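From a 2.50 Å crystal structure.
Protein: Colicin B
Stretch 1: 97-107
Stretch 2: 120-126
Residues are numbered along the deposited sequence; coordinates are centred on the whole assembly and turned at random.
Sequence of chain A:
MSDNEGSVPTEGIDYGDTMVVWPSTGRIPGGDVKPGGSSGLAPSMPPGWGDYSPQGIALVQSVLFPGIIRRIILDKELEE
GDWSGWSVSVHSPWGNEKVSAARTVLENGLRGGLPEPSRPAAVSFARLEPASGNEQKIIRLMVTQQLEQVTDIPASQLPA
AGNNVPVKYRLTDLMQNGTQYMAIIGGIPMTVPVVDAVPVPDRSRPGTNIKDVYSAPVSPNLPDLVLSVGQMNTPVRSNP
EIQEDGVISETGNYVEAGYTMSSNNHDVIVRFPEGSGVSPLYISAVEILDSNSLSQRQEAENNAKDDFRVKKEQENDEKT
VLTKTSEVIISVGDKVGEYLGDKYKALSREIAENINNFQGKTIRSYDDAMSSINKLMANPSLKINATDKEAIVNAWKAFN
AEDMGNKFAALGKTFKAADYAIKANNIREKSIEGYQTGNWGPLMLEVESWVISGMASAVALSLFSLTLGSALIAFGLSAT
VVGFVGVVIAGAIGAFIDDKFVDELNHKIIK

Stretch 1 (97-107) EKVSAARTVLE
Stretch 2 (120-126) PAAVSFA

The helix of residues 99–107 lies across the strand 121–124 with their N-to-C directions 144° apart, roughly antiparallel, and the axes approach to 7.7 Å. No hydrogen bond links the two; the 428 Å² they bury is largely apolar. Helical phi/psi values near -65/-40 run from Val99 onward, held by bonds such as Arg103 N to Val99 O (2.8 Å) and Leu106 N to Ala102 O (3.0 Å). At the N-terminus, Glu97 (chi1 p, chi2 p) caps the helix through a weak bond from Ser100 N to Glu97 OE1 (3.5 Å).

Pro120 (-62/168) leads into the strand without touching the helix. Ala121 (-118/151) directs its CB toward the helix, where Leu106 CD2 meets Ala121 CB at 3.7 Å; Leu106, with chi1 off-well at -138° and chi2 t, starts sideways but its end comes nearer. Ala122 (-138/147) points away, as strand alternation requires. Val123 (-136/124, chi1 t) points back toward the helix and is central to the contact. Its CA lies 5.6 Å from Ala102 CA, a closeness compatible with the small alanine side chain. Val123 CB sits 3.6 Å from Ala102 O, while Val123 CG2 packs 3.7 Å from CG1 of Val105 (chi1 t) and 4.1 Å from Leu106 CB.

Ser124 (-67/143, chi1 p) turns away, and its OG is hydrogen-bonded elsewhere in the structure; Ser124 O lies 3.8 Å from Ala102 CB. The chain turns a corner at Phe125 (-119/-13, chi1 p, chi2 88°), whose CA is 5.6 Å from Lys98 CA. Phe125 CB touches Ala102 CB at 3.9 Å, and Val99 (chi1 t) places CG2 over one ring face, 4.1 Å from the Phe125 ring centroid and 14° off the normal, a CH-pi contact. Lys98 (t, p, p, t) brings CG to 3.2 Å from Phe125 O before its end leads away. Ala126 (-154/141) makes no contact.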

# COMPACT_ATOMS: atom_id res chain seq x y z
N GLU A 97 3.29 4.36 -32.47
CA GLU A 97 3.28 3.75 -31.15
C GLU A 97 2.02 4.08 -30.38
O GLU A 97 1.41 5.12 -30.67
CB GLU A 97 4.52 4.22 -30.41
CG GLU A 97 4.93 5.68 -30.51
CD GLU A 97 4.17 6.61 -29.59
OE1 GLU A 97 4.43 6.60 -28.39
OE2 GLU A 97 3.34 7.36 -30.10
N LYS A 98 1.59 3.23 -29.43
CA LYS A 98 0.33 3.49 -28.73
C LYS A 98 0.41 4.05 -27.31
O LYS A 98 -0.62 4.37 -26.70
CB LYS A 98 -0.47 2.17 -28.78
CG LYS A 98 -1.99 2.24 -28.50
CD LYS A 98 -2.78 3.20 -29.42
CE LYS A 98 -2.79 2.88 -30.93
NZ LYS A 98 -3.38 3.97 -31.71
N VAL A 99 1.64 4.26 -26.79
CA VAL A 99 1.82 4.74 -25.42
C VAL A 99 1.42 6.18 -25.25
O VAL A 99 0.77 6.52 -24.28
CB VAL A 99 3.26 4.62 -24.95
CG1 VAL A 99 3.28 4.84 -23.46
CG2 VAL A 99 3.81 3.25 -25.27
N SER A 100 1.75 7.03 -26.21
CA SER A 100 1.43 8.43 -26.16
C SER A 100 -0.07 8.70 -26.03
O SER A 100 -0.45 9.66 -25.37
CB SER A 100 2.02 9.03 -27.41
OG SER A 100 1.80 10.43 -27.55
N ALA A 101 -0.91 7.83 -26.60
CA ALA A 101 -2.36 7.95 -26.46
C ALA A 101 -2.81 7.52 -25.07
O ALA A 101 -3.63 8.21 -24.46
CB ALA A 101 -3.08 7.08 -27.46
N ALA A 102 -2.31 6.40 -24.54
CA ALA A 102 -2.62 5.95 -23.19
C ALA A 102 -2.13 6.94 -22.15
O ALA A 102 -2.71 7.06 -21.07
CB ALA A 102 -1.95 4.63 -22.91
N ARG A 103 -1.05 7.68 -22.43
CA ARG A 103 -0.49 8.63 -21.50
C ARG A 103 -1.41 9.81 -21.41
O ARG A 103 -1.66 10.30 -20.32
CB ARG A 103 0.85 9.04 -21.99
CG ARG A 103 1.58 10.02 -21.09
CD ARG A 103 3.07 10.04 -21.42
NE ARG A 103 3.35 9.98 -22.85
CZ ARG A 103 4.18 9.08 -23.39
NH1 ARG A 103 4.83 8.14 -22.67
NH2 ARG A 103 4.34 9.11 -24.72
N THR A 104 -1.96 10.22 -22.56
CA THR A 104 -2.90 11.32 -22.59
C THR A 104 -4.11 11.01 -21.75
O THR A 104 -4.51 11.88 -20.99
CB THR A 104 -3.34 11.59 -24.00
OG1 THR A 104 -2.20 12.00 -24.71
CG2 THR A 104 -4.36 12.67 -24.08
N VAL A 105 -4.69 9.80 -21.79
CA VAL A 105 -5.80 9.44 -20.92
C VAL A 105 -5.35 9.38 -19.47
O VAL A 105 -6.10 9.81 -18.59
CB VAL A 105 -6.37 8.10 -21.38
CG1 VAL A 105 -7.45 7.57 -20.46
CG2 VAL A 105 -6.96 8.31 -22.76
N LEU A 106 -4.12 8.91 -19.19
CA LEU A 106 -3.63 8.84 -17.83
C LEU A 106 -3.52 10.24 -17.27
O LEU A 106 -4.13 10.47 -16.24
CB LEU A 106 -2.28 8.24 -17.73
CG LEU A 106 -2.00 7.27 -16.62
CD1 LEU A 106 -0.53 7.37 -16.39
CD2 LEU A 106 -2.67 7.58 -15.33
N GLU A 107 -2.82 11.17 -17.95
CA GLU A 107 -2.66 12.56 -17.51
C GLU A 107 -3.99 13.26 -17.25
O GLU A 107 -4.22 13.77 -16.16
CB GLU A 107 -1.88 13.33 -18.56
CG GLU A 107 -0.41 12.95 -18.72
CD GLU A 107 0.38 13.68 -19.83
OE1 GLU A 107 1.60 13.49 -19.90
OE2 GLU A 107 -0.20 14.43 -20.63
N PRO A 120 -1.07 3.69 -7.73
CA PRO A 120 -0.85 4.25 -9.05
C PRO A 120 -2.11 4.16 -9.90
O PRO A 120 -3.09 3.54 -9.49
CB PRO A 120 0.31 3.47 -9.54
CG PRO A 120 0.03 2.10 -9.04
CD PRO A 120 -0.38 2.42 -7.63
N ALA A 121 -2.15 4.85 -11.04
CA ALA A 121 -3.30 4.81 -11.92
C ALA A 121 -2.83 4.22 -13.23
O ALA A 121 -1.66 4.38 -13.60
CB ALA A 121 -3.83 6.20 -12.15
N ALA A 122 -3.70 3.54 -13.98
CA ALA A 122 -3.25 2.88 -15.17
C ALA A 122 -4.18 3.04 -16.34
O ALA A 122 -5.39 3.14 -16.15
CB ALA A 122 -3.11 1.40 -14.91
N VAL A 123 -3.61 3.09 -17.53
CA VAL A 123 -4.36 3.06 -18.76
C VAL A 123 -3.69 2.10 -19.77
O VAL A 123 -2.52 2.25 -20.09
CB VAL A 123 -4.46 4.49 -19.35
CG1 VAL A 123 -5.32 4.42 -20.61
CG2 VAL A 123 -5.16 5.47 -18.40
N SER A 124 -4.37 1.08 -20.30
CA SER A 124 -3.79 0.13 -21.26
C SER A 124 -3.41 0.67 -22.63
O SER A 124 -4.13 1.51 -23.15
CB SER A 124 -4.76 -1.03 -21.48
OG SER A 124 -5.99 -0.58 -22.03
N PHE A 125 -2.30 0.19 -23.23
CA PHE A 125 -1.96 0.55 -24.59
C PHE A 125 -1.89 -0.65 -25.57
O PHE A 125 -1.91 -0.52 -26.80
CB PHE A 125 -0.65 1.37 -24.54
CG PHE A 125 0.63 0.73 -24.05
CD1 PHE A 125 1.46 0.05 -24.94
CD2 PHE A 125 0.98 0.82 -22.71
CE1 PHE A 125 2.62 -0.54 -24.49
CE2 PHE A 125 2.15 0.22 -22.27
CZ PHE A 125 2.96 -0.46 -23.16
N ALA A 126 -1.88 -1.89 -25.03
CA ALA A 126 -1.94 -3.13 -25.81
C ALA A 126 -2.52 -4.23 -24.95
O ALA A 126 -2.25 -4.29 -23.75
CB ALA A 126 -0.60 -3.65 -26.23